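PDB 2EBA: putative glutaryl-CoA dehydrogenase, which is a flavoprotein of the acyl-CoA dehydrogenase family that binds flavin-adenine dinucleotide and assembles from four protein chains. Local coordinates for residues R23-K28 with P49-L54; K16-A21 with G76-E81; R84-L89 with A351-L356. All blocks are in the same frame, centred on the assembly; numbering follows the deposited sequence.

Overall arrangement
Contacts 1 and 2 both use helix 13-29 and lie within the N-terminal helical domain, on the same side of the chain's centre and with their own centres about 11 Å apart. Along the chain, helix 48-54 of contact 1 falls between the two helices that contact 2 joins. A salt bridge from Arg23 to Glu81 ties these two contacts together. Contact 3 comes later, its centre about 17 Å from each of the others; it shares helix 72-85 with contact 2 and touches contact 1 where Leu26 packs on Val85. By reaching helix 351-361, it connects the N-terminal helices to the C-terminal helical domain, so the three contacts run from within one domain across to another.

Contact 1 of 3, residues R23-K28 with P49-L54; sequences RRFLEK and PRFAEL
Phe25 and Leu54 mark the nearest backbone approach of two almost antiparallel helical segments, their CA atoms 8.7 Å apart. The axes of 23-28 and 49-54 come no closer than 11.7 Å, at an angle of 166°, a wide gap that the side chain of Phe25 does most to fill. Its CG stands roughly anti to the backbone N (chi1 152°), and the ring reaches in among Arg50, Phe51 and Leu54. Phe25 CE2 comes within 3.6 Å of CD1 of Phe51; the two rings meet rim to rim with their planes 82° apart, neither covering the other's face. On another side Phe25 CE1 lies 3.5 Å from Arg50 CB, and the bent arginine chain continues past the ring in the opposite direction. The Arg50 guanidinium is held by salt bridges to Glu53, where the hydrogen bond is weak, and to Glu29. Leu54 CD2 packs against Phe25 CD2; Leu54 CD1 is modelled over the face of the Phe25 ring, but its close approach to Arg50 O makes that place doubtful. Leu26 adds a looser touch, CD2 to Phe51 CE1 at 4.4 Å. Phe51 also packs on Phe92 and Val93 of helix 87-107. This aromatic and aliphatic core belongs to the all-helical N-terminal domain of the acyl-CoA dehydrogenase fold.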
loop_
_atom_site.group_PDB
_atom_site.type_symbol
_atom_site.label_atom_id
_atom_site.label_comp_id
_atom_site.label_asym_id
_atom_site.label_seq_id
_atom_site.Cartn_x
_atom_site.Cartn_y
_atom_site.Cartn_z
ATOM N N ARG A 23 30.854 4.765 -15.305
ATOM C CA ARG A 23 29.960 3.971 -16.155
ATOM C C ARG A 23 30.798 3.397 -17.325
ATOM O O ARG A 23 30.581 2.241 -17.696
ATOM C CB ARG A 23 28.819 4.877 -16.697
ATOM C CG ARG A 23 27.915 4.165 -17.707
ATOM C CD ARG A 23 26.493 4.752 -17.927
ATOM N NE ARG A 23 25.796 5.079 -16.683
ATOM C CZ ARG A 23 24.516 5.456 -16.597
ATOM N NH1 ARG A 23 23.759 5.548 -17.692
ATOM N NH2 ARG A 23 23.996 5.770 -15.415
ATOM N N ARG A 24 31.743 4.132 -17.909
ATOM C CA ARG A 24 32.529 3.552 -19.010
ATOM C C ARG A 24 33.330 2.347 -18.504
ATOM O O ARG A 24 33.324 1.292 -19.115
ATOM C CB ARG A 24 33.529 4.555 -19.599
ATOM C CG ARG A 24 32.896 5.348 -20.715
ATOM C CD ARG A 24 33.939 6.090 -21.516
ATOM N NE ARG A 24 33.826 7.528 -21.292
ATOM C CZ ARG A 24 34.629 8.233 -20.506
ATOM N NH1 ARG A 24 35.623 7.619 -19.867
ATOM N NH2 ARG A 24 34.418 9.531 -20.328
ATOM N N PHE A 25 34.025 2.503 -17.380
ATOM C CA PHE A 25 34.796 1.394 -16.845
ATOM C C PHE A 25 33.932 0.180 -16.544
ATOM O O PHE A 25 34.177 -0.889 -17.088
ATOM C CB PHE A 25 35.550 1.876 -15.624
ATOM C CG PHE A 25 35.831 0.824 -14.632
ATOM C CD1 PHE A 25 36.614 -0.287 -14.965
ATOM C CD2 PHE A 25 35.305 0.920 -13.356
ATOM C CE1 PHE A 25 36.851 -1.301 -14.022
ATOM C CE2 PHE A 25 35.545 -0.076 -12.412
ATOM C CZ PHE A 25 36.319 -1.193 -12.754
ATOM N N LEU A 26 32.898 0.371 -15.737
ATOM C CA LEU A 26 32.022 -0.730 -15.353
ATOM C C LEU A 26 31.276 -1.433 -16.449
ATOM O O LEU A 26 30.916 -2.618 -16.334
ATOM C CB LEU A 26 30.996 -0.230 -14.373
ATOM C CG LEU A 26 31.641 0.110 -13.068
ATOM C CD1 LEU A 26 30.693 1.042 -12.352
ATOM C CD2 LEU A 26 31.915 -1.169 -12.289
ATOM N N GLU A 27 31.003 -0.665 -17.487
ATOM C CA GLU A 27 30.236 -1.138 -18.606
ATOM C C GLU A 27 31.030 -1.998 -19.537
ATOM O O GLU A 27 30.479 -2.862 -20.242
ATOM C CB GLU A 27 29.712 0.054 -19.363
ATOM C CG GLU A 27 28.518 -0.261 -20.182
ATOM C CD GLU A 27 27.473 0.799 -19.979
ATOM O OE1 GLU A 27 27.664 1.943 -20.452
ATOM O OE2 GLU A 27 26.467 0.500 -19.312
ATOM N N LYS A 28 32.330 -1.775 -19.608
ATOM C CA LYS A 28 33.068 -2.603 -20.508
ATOM C C LYS A 28 33.754 -3.706 -19.710
ATOM O O LYS A 28 34.013 -4.785 -20.239
ATOM C CB LYS A 28 34.072 -1.782 -21.294
ATOM C CG LYS A 28 35.503 -1.977 -20.904
ATOM C CD LYS A 28 36.305 -1.794 -22.174
ATOM C CE LYS A 28 37.793 -1.859 -21.919
ATOM N NZ LYS A 28 38.396 -2.358 -23.185
ATOM N N PRO A 49 41.778 -3.864 -7.938
ATOM C CA PRO A 49 42.844 -2.953 -8.355
ATOM C C PRO A 49 42.293 -1.926 -9.352
ATOM O O PRO A 49 42.761 -0.770 -9.371
ATOM C CB PRO A 49 43.906 -3.882 -8.992
ATOM C CG PRO A 49 43.340 -5.299 -8.806
ATOM C CD PRO A 49 42.315 -5.223 -7.737
ATOM N N ARG A 50 41.302 -2.299 -10.155
ATOM C CA ARG A 50 40.727 -1.357 -11.125
ATOM C C ARG A 50 40.005 -0.227 -10.350
ATOM O O ARG A 50 40.121 0.931 -10.718
ATOM C CB ARG A 50 39.712 -2.027 -12.056
ATOM C CG ARG A 50 40.369 -3.079 -12.934
ATOM C CD ARG A 50 41.466 -2.511 -13.825
ATOM N NE ARG A 50 40.883 -1.733 -14.905
ATOM C CZ ARG A 50 40.913 -0.405 -14.979
ATOM N NH1 ARG A 50 41.509 0.314 -14.015
ATOM N NH2 ARG A 50 40.334 0.212 -16.001
ATOM N N PHE A 51 39.250 -0.563 -9.298
ATOM C CA PHE A 51 38.533 0.463 -8.510
ATOM C C PHE A 51 39.554 1.395 -7.891
ATOM O O PHE A 51 39.324 2.593 -7.809
ATOM C CB PHE A 51 37.739 -0.131 -7.351
ATOM C CG PHE A 51 36.638 -1.052 -7.755
ATOM C CD1 PHE A 51 36.113 -1.055 -9.039
ATOM C CD2 PHE A 51 36.108 -1.923 -6.821
ATOM C CE1 PHE A 51 35.081 -1.932 -9.364
ATOM C CE2 PHE A 51 35.076 -2.782 -7.144
ATOM C CZ PHE A 51 34.571 -2.790 -8.405
ATOM N N ALA A 52 40.652 0.815 -7.405
ATOM C CA ALA A 52 41.713 1.594 -6.766
ATOM C C ALA A 52 42.236 2.599 -7.780
ATOM O O ALA A 52 42.346 3.788 -7.500
ATOM C CB ALA A 52 42.827 0.674 -6.308
ATOM N N GLU A 53 42.527 2.110 -8.977
ATOM C CA GLU A 53 43.022 2.964 -10.048
ATOM C C GLU A 53 42.061 4.078 -10.455
ATOM O O GLU A 53 42.489 5.141 -10.913
ATOM C CB GLU A 53 43.357 2.110 -11.263
ATOM C CG GLU A 53 44.757 1.580 -11.233
ATOM C CD GLU A 53 44.861 0.191 -11.819
ATOM O OE1 GLU A 53 44.178 -0.088 -12.827
ATOM O OE2 GLU A 53 45.634 -0.624 -11.272
ATOM N N LEU A 54 40.768 3.839 -10.299
ATOM C CA LEU A 54 39.785 4.856 -10.652
ATOM C C LEU A 54 39.496 5.778 -9.490
ATOM O O LEU A 54 38.770 6.762 -9.639
ATOM C CB LEU A 54 38.481 4.221 -11.138
ATOM C CG LEU A 54 38.547 3.754 -12.587
ATOM C CD1 LEU A 54 39.269 2.421 -12.715
ATOM C CD2 LEU A 54 37.143 3.642 -13.098
#

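Contact 2 of 3, residues K16-A21 with G76-E81; sequences KEVQKA and GLICYE
Val18 and Gln19 of 16-21 meet Leu77, Ile78 and Glu81 of 76-81 across two helices that run nearly side by side in the same direction. The axes approach to 8.8 Å with a crossing angle of -20°, and the CA atoms of Gln19 and Leu77 are 5.8 Å apart. The apolar half of the contact turns on one methyl, Val18 CG2, which meets Ile78 CG2 at 4.1 Å and Leu77 CB at 4.2 Å. Ile78 presents its CG2 because its CG1 takes the crowded position between the backbone N and the carbonyl carbon (chi1 80°), leaving CG2 beside the backbone N while the longer branch leads away from 16-21. Leu77 CD2 lies 4.5 Å from Gln19 CG, a loose touch.

The other half is polar. Gln19 has CG anti to its backbone N (chi1 -175°), and its chain then bends, bringing the amide group close to the carboxylate of Glu81, with the two planes 65° apart. The CG of Glu81 packs 3.9 Å from the backbone O of Gln19. The firm partner of Glu81 is Arg23, one turn along helix 13-29, whose NH2 forms a salt bridge with OE2; this bond, from the same helix as Gln19, helps to fix the buried carboxylate.

Around the pair, helix 235-269 packs on the 76-81 side through Trp250 against Leu77 and Met253 against Tyr80, whose hydroxyl bonds to Glu257 and His294, while Val93 of helix 87-107 meets Ile78, so that helix 72-85 is enclosed between helix 13-29 and these neighbours.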
loop_
_atom_site.group_PDB
_atom_site.type_symbol
_atom_site.label_atom_id
_atom_site.label_comp_id
_atom_site.label_asym_id
_atom_site.label_seq_id
_atom_site.Cartn_x
_atom_site.Cartn_y
_atom_site.Cartn_z
ATOM N N LYS A 16 30.596 15.395 -12.438
ATOM C CA LYS A 16 29.983 14.838 -13.629
ATOM C C LYS A 16 30.916 13.938 -14.395
ATOM O O LYS A 16 30.457 12.987 -15.053
ATOM C CB LYS A 16 29.423 15.955 -14.521
ATOM C CG LYS A 16 28.153 16.559 -13.938
ATOM C CD LYS A 16 27.439 17.511 -14.873
ATOM C CE LYS A 16 28.207 18.796 -15.049
ATOM N NZ LYS A 16 27.262 19.862 -15.419
ATOM N N GLU A 17 32.221 14.171 -14.330
ATOM C CA GLU A 17 33.059 13.252 -15.060
ATOM C C GLU A 17 33.403 12.016 -14.220
ATOM O O GLU A 17 33.816 10.989 -14.811
ATOM C CB GLU A 17 34.320 13.933 -15.618
ATOM C CG GLU A 17 34.558 13.596 -17.107
ATOM C CD GLU A 17 35.427 12.347 -17.308
ATOM O OE1 GLU A 17 36.289 12.069 -16.441
ATOM O OE2 GLU A 17 35.274 11.650 -18.339
ATOM N N VAL A 18 33.250 12.039 -12.883
ATOM C CA VAL A 18 33.558 10.790 -12.179
ATOM C C VAL A 18 32.382 9.870 -12.543
ATOM O O VAL A 18 32.539 8.643 -12.600
ATOM C CB VAL A 18 33.735 10.927 -10.617
ATOM C CG1 VAL A 18 34.580 12.146 -10.306
ATOM C CG2 VAL A 18 32.416 10.959 -9.932
ATOM N N GLN A 19 31.219 10.453 -12.853
ATOM C CA GLN A 19 30.051 9.652 -13.216
ATOM C C GLN A 19 30.238 9.048 -14.600
ATOM O O GLN A 19 30.027 7.848 -14.788
ATOM C CB GLN A 19 28.761 10.474 -13.199
ATOM C CG GLN A 19 27.486 9.654 -13.447
ATOM C CD GLN A 19 27.056 9.629 -14.906
ATOM O OE1 GLN A 19 26.539 8.627 -15.421
ATOM N NE2 GLN A 19 27.245 10.753 -15.570
ATOM N N LYS A 20 30.645 9.850 -15.576
ATOM C CA LYS A 20 30.801 9.316 -16.921
ATOM C C LYS A 20 31.863 8.225 -17.001
ATOM O O LYS A 20 31.657 7.216 -17.660
ATOM C CB LYS A 20 31.159 10.427 -17.886
ATOM C CG LYS A 20 30.242 11.656 -17.798
ATOM C CD LYS A 20 28.969 11.488 -18.657
ATOM C CE LYS A 20 27.727 11.487 -17.802
ATOM N NZ LYS A 20 26.481 11.106 -18.537
ATOM N N ALA A 21 32.994 8.437 -16.340
ATOM C CA ALA A 21 34.087 7.471 -16.403
ATOM C C ALA A 21 33.728 6.181 -15.679
ATOM O O ALA A 21 34.067 5.084 -16.156
ATOM C CB ALA A 21 35.315 8.074 -15.752
ATOM N N GLY A 76 28.967 9.534 -3.829
ATOM C CA GLY A 76 27.611 9.072 -4.049
ATOM C C GLY A 76 27.440 8.638 -5.485
ATOM O O GLY A 76 26.819 7.620 -5.760
ATOM N N LEU A 77 28.010 9.412 -6.403
ATOM C CA LEU A 77 27.930 9.123 -7.826
ATOM C C LEU A 77 28.655 7.850 -8.240
ATOM O O LEU A 77 28.233 7.200 -9.182
ATOM C CB LEU A 77 28.460 10.301 -8.652
ATOM C CG LEU A 77 27.581 11.560 -8.685
ATOM C CD1 LEU A 77 28.327 12.729 -9.327
ATOM C CD2 LEU A 77 26.306 11.263 -9.442
ATOM N N ILE A 78 29.744 7.482 -7.576
ATOM C CA ILE A 78 30.403 6.259 -7.988
ATOM C C ILE A 78 29.587 5.088 -7.432
ATOM O O ILE A 78 29.475 4.036 -8.059
ATOM C CB ILE A 78 31.887 6.166 -7.508
ATOM C CG1 ILE A 78 31.949 5.733 -6.058
ATOM C CG2 ILE A 78 32.601 7.480 -7.703
ATOM C CD1 ILE A 78 32.544 4.376 -5.917
ATOM N N CYS A 79 29.006 5.283 -6.256
ATOM C CA CYS A 79 28.183 4.242 -5.654
ATOM C C CYS A 79 26.999 3.969 -6.567
ATOM O O CYS A 79 26.610 2.818 -6.779
ATOM C CB CYS A 79 27.695 4.685 -4.276
ATOM S SG CYS A 79 28.955 4.545 -3.014
ATOM N N TYR A 80 26.447 5.046 -7.112
ATOM C CA TYR A 80 25.311 5.010 -8.030
ATOM C C TYR A 80 25.609 4.071 -9.204
ATOM O O TYR A 80 24.874 3.115 -9.487
ATOM C CB TYR A 80 25.054 6.434 -8.557
ATOM C CG TYR A 80 23.829 6.582 -9.423
ATOM C CD1 TYR A 80 22.588 6.905 -8.863
ATOM C CD2 TYR A 80 23.893 6.353 -10.797
ATOM C CE1 TYR A 80 21.441 6.998 -9.650
ATOM C CE2 TYR A 80 22.751 6.437 -11.595
ATOM C CZ TYR A 80 21.529 6.761 -11.010
ATOM O OH TYR A 80 20.394 6.862 -11.776
ATOM N N GLU A 81 26.705 4.372 -9.892
ATOM C CA GLU A 81 27.134 3.590 -11.040
ATOM C C GLU A 81 27.509 2.148 -10.656
ATOM O O GLU A 81 27.227 1.205 -11.398
ATOM C CB GLU A 81 28.306 4.296 -11.737
ATOM C CG GLU A 81 27.910 5.583 -12.463
ATOM C CD GLU A 81 26.768 5.372 -13.450
ATOM O OE1 GLU A 81 26.834 4.414 -14.243
ATOM O OE2 GLU A 81 25.809 6.167 -13.441
#

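Contact 3 of 3, residues R84-L89 with A351-L356; sequences RVDSGL and AIRHML
Arg353 reaches out from helix 351-361 to grip Val85 and Asp86, where helix 72-85 gives way to helix 87-107. Its CB already points toward 84-89, and an extended start to the chain carries CG and CD past the Asp86 carboxylate, CD lying 3.7 Å from OD1. A bend at the third torsion (54°) sets NE, and the guanidinium presents its edge to Val85 O and Asp86 OD1. CZ lies close to Val85 O, and the two terminal nitrogens share that carbonyl: NH1 bonds to Val85 O at 2.8 Å, on a lone pair in the carbonyl plane, whereas NH2 makes a weak bond to the same Val85 O at 3.2 Å. NH1 also forms a salt bridge with Asp86 OD1 at 2.7 Å, using the anti lone pair of that oxygen; the carboxylate and guanidinium planes are 38° apart.

The other oxygen of Asp86 caps the following helix. OD2 accepts from Gly88 N at 2.7 Å and is met from above the carboxylate plane. With a guanidinium on one oxygen and a helix start at the other, both would favour the charged form of the buried carboxylate. His354 lies alongside, its CE1 close to Val85 O and one face partly covered by Arg353 NH1. A water joins the segments as well, 2.7 Å from His354 ND1 and accepting from Ser87 N at 2.9 Å.

Trp38 of helix 31-39 packs on both Asp86 and Arg353, and the side chain of Asp86 is about 10 Å from a bound flavin-adenine dinucleotide. The arrangement is an N-cap aspartate doubling as a salt-bridge partner, joining the N-terminal and C-terminal helical domains of the acyl-CoA dehydrogenase fold.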
loop_
_atom_site.group_PDB
_atom_site.type_symbol
_atom_site.label_atom_id
_atom_site.label_comp_id
_atom_site.label_asym_id
_atom_site.label_seq_id
_atom_site.Cartn_x
_atom_site.Cartn_y
_atom_site.Cartn_z
ATOM N N ARG A 84 24.270 0.232 -9.902
ATOM C CA ARG A 84 23.515 0.101 -11.131
ATOM C C ARG A 84 23.941 -1.197 -11.852
ATOM O O ARG A 84 23.183 -1.783 -12.636
ATOM C CB ARG A 84 23.797 1.290 -11.997
ATOM C CG ARG A 84 23.143 1.300 -13.343
ATOM C CD ARG A 84 23.567 2.613 -13.964
ATOM N NE ARG A 84 23.425 2.676 -15.413
ATOM C CZ ARG A 84 24.187 2.007 -16.286
ATOM N NH1 ARG A 84 25.166 1.195 -15.871
ATOM N NH2 ARG A 84 23.988 2.165 -17.593
ATOM N N VAL A 85 25.172 -1.622 -11.596
ATOM C CA VAL A 85 25.640 -2.856 -12.206
ATOM C C VAL A 85 25.209 -3.977 -11.256
ATOM O O VAL A 85 24.468 -4.875 -11.647
ATOM C CB VAL A 85 27.163 -2.874 -12.354
ATOM C CG1 VAL A 85 27.591 -4.199 -12.925
ATOM C CG2 VAL A 85 27.617 -1.738 -13.256
ATOM N N ASP A 86 25.681 -3.904 -10.010
ATOM C CA ASP A 86 25.349 -4.886 -8.985
ATOM C C ASP A 86 25.680 -4.354 -7.590
ATOM O O ASP A 86 26.740 -3.764 -7.387
ATOM C CB ASP A 86 26.119 -6.178 -9.218
ATOM C CG ASP A 86 25.655 -7.301 -8.307
ATOM O OD1 ASP A 86 24.643 -7.961 -8.636
ATOM O OD2 ASP A 86 26.291 -7.507 -7.251
ATOM N N SER A 87 24.771 -4.572 -6.635
ATOM C CA SER A 87 24.949 -4.115 -5.254
ATOM C C SER A 87 26.209 -4.710 -4.605
ATOM O O SER A 87 26.786 -4.119 -3.694
ATOM C CB SER A 87 23.722 -4.485 -4.396
ATOM O OG SER A 87 22.507 -3.970 -4.918
ATOM N N GLY A 88 26.630 -5.884 -5.060
ATOM C CA GLY A 88 27.811 -6.491 -4.485
ATOM C C GLY A 88 29.059 -5.683 -4.782
ATOM O O GLY A 88 29.973 -5.569 -3.951
ATOM N N LEU A 89 29.104 -5.115 -5.978
ATOM C CA LEU A 89 30.256 -4.327 -6.368
ATOM C C LEU A 89 30.290 -3.049 -5.552
ATOM O O LEU A 89 31.364 -2.581 -5.172
ATOM C CB LEU A 89 30.212 -4.006 -7.866
ATOM C CG LEU A 89 30.222 -5.185 -8.853
ATOM C CD1 LEU A 89 30.203 -4.665 -10.283
ATOM C CD2 LEU A 89 31.452 -6.056 -8.620
ATOM N N ALA A 351 16.636 -7.710 -13.589
ATOM C CA ALA A 351 15.547 -7.337 -12.690
ATOM C C ALA A 351 15.525 -8.157 -11.405
ATOM O O ALA A 351 15.499 -7.603 -10.301
ATOM C CB ALA A 351 14.199 -7.457 -13.414
ATOM N N ILE A 352 15.561 -9.480 -11.554
ATOM C CA ILE A 352 15.520 -10.373 -10.403
ATOM C C ILE A 352 16.827 -10.454 -9.616
ATOM O O ILE A 352 16.807 -10.771 -8.437
ATOM C CB ILE A 352 15.057 -11.791 -10.824
ATOM C CG1 ILE A 352 14.475 -12.518 -9.610
ATOM C CG2 ILE A 352 16.206 -12.575 -11.423
ATOM C CD1 ILE A 352 13.653 -13.732 -9.967
ATOM N N ARG A 353 17.957 -10.175 -10.263
ATOM C CA ARG A 353 19.247 -10.175 -9.573
ATOM C C ARG A 353 19.275 -8.946 -8.654
ATOM O O ARG A 353 19.689 -9.037 -7.501
ATOM C CB ARG A 353 20.402 -10.125 -10.579
ATOM C CG ARG A 353 21.779 -9.979 -9.948
ATOM C CD ARG A 353 22.870 -10.118 -11.000
ATOM N NE ARG A 353 22.677 -9.202 -12.124
ATOM C CZ ARG A 353 22.885 -7.889 -12.066
ATOM N NH1 ARG A 353 23.296 -7.333 -10.938
ATOM N NH2 ARG A 353 22.677 -7.132 -13.131
ATOM N N HIS A 354 18.825 -7.802 -9.168
ATOM C CA HIS A 354 18.744 -6.587 -8.362
ATOM C C HIS A 354 17.665 -6.778 -7.271
ATOM O O HIS A 354 17.845 -6.370 -6.117
ATOM C CB HIS A 354 18.382 -5.378 -9.242
ATOM C CG HIS A 354 19.521 -4.854 -10.066
ATOM N ND1 HIS A 354 20.622 -4.242 -9.508
ATOM C CD2 HIS A 354 19.707 -4.808 -11.404
ATOM C CE1 HIS A 354 21.435 -3.840 -10.468
ATOM N NE2 HIS A 354 20.902 -4.168 -11.630
ATOM N N MET A 355 16.550 -7.398 -7.643
ATOM C CA MET A 355 15.483 -7.678 -6.688
ATOM C C MET A 355 16.022 -8.399 -5.456
ATOM O O MET A 355 15.796 -7.974 -4.323
ATOM C CB MET A 355 14.380 -8.511 -7.346
ATOM C CG MET A 355 13.066 -8.513 -6.581
ATOM S SD MET A 355 11.987 -9.877 -7.056
ATOM C CE MET A 355 11.022 -9.110 -8.356
ATOM N N LEU A 356 16.737 -9.495 -5.691
ATOM C CA LEU A 356 17.345 -10.286 -4.614
ATOM C C LEU A 356 18.412 -9.514 -3.844
ATOM O O LEU A 356 18.402 -9.488 -2.616
ATOM C CB LEU A 356 17.920 -11.604 -5.171
ATOM C CG LEU A 356 16.864 -12.693 -5.492
ATOM C CD1 LEU A 356 17.485 -13.877 -6.210
ATOM C CD2 LEU A 356 16.203 -13.162 -4.201
HETATM O O HOH W 1 21.976 -5.133 -7.345
#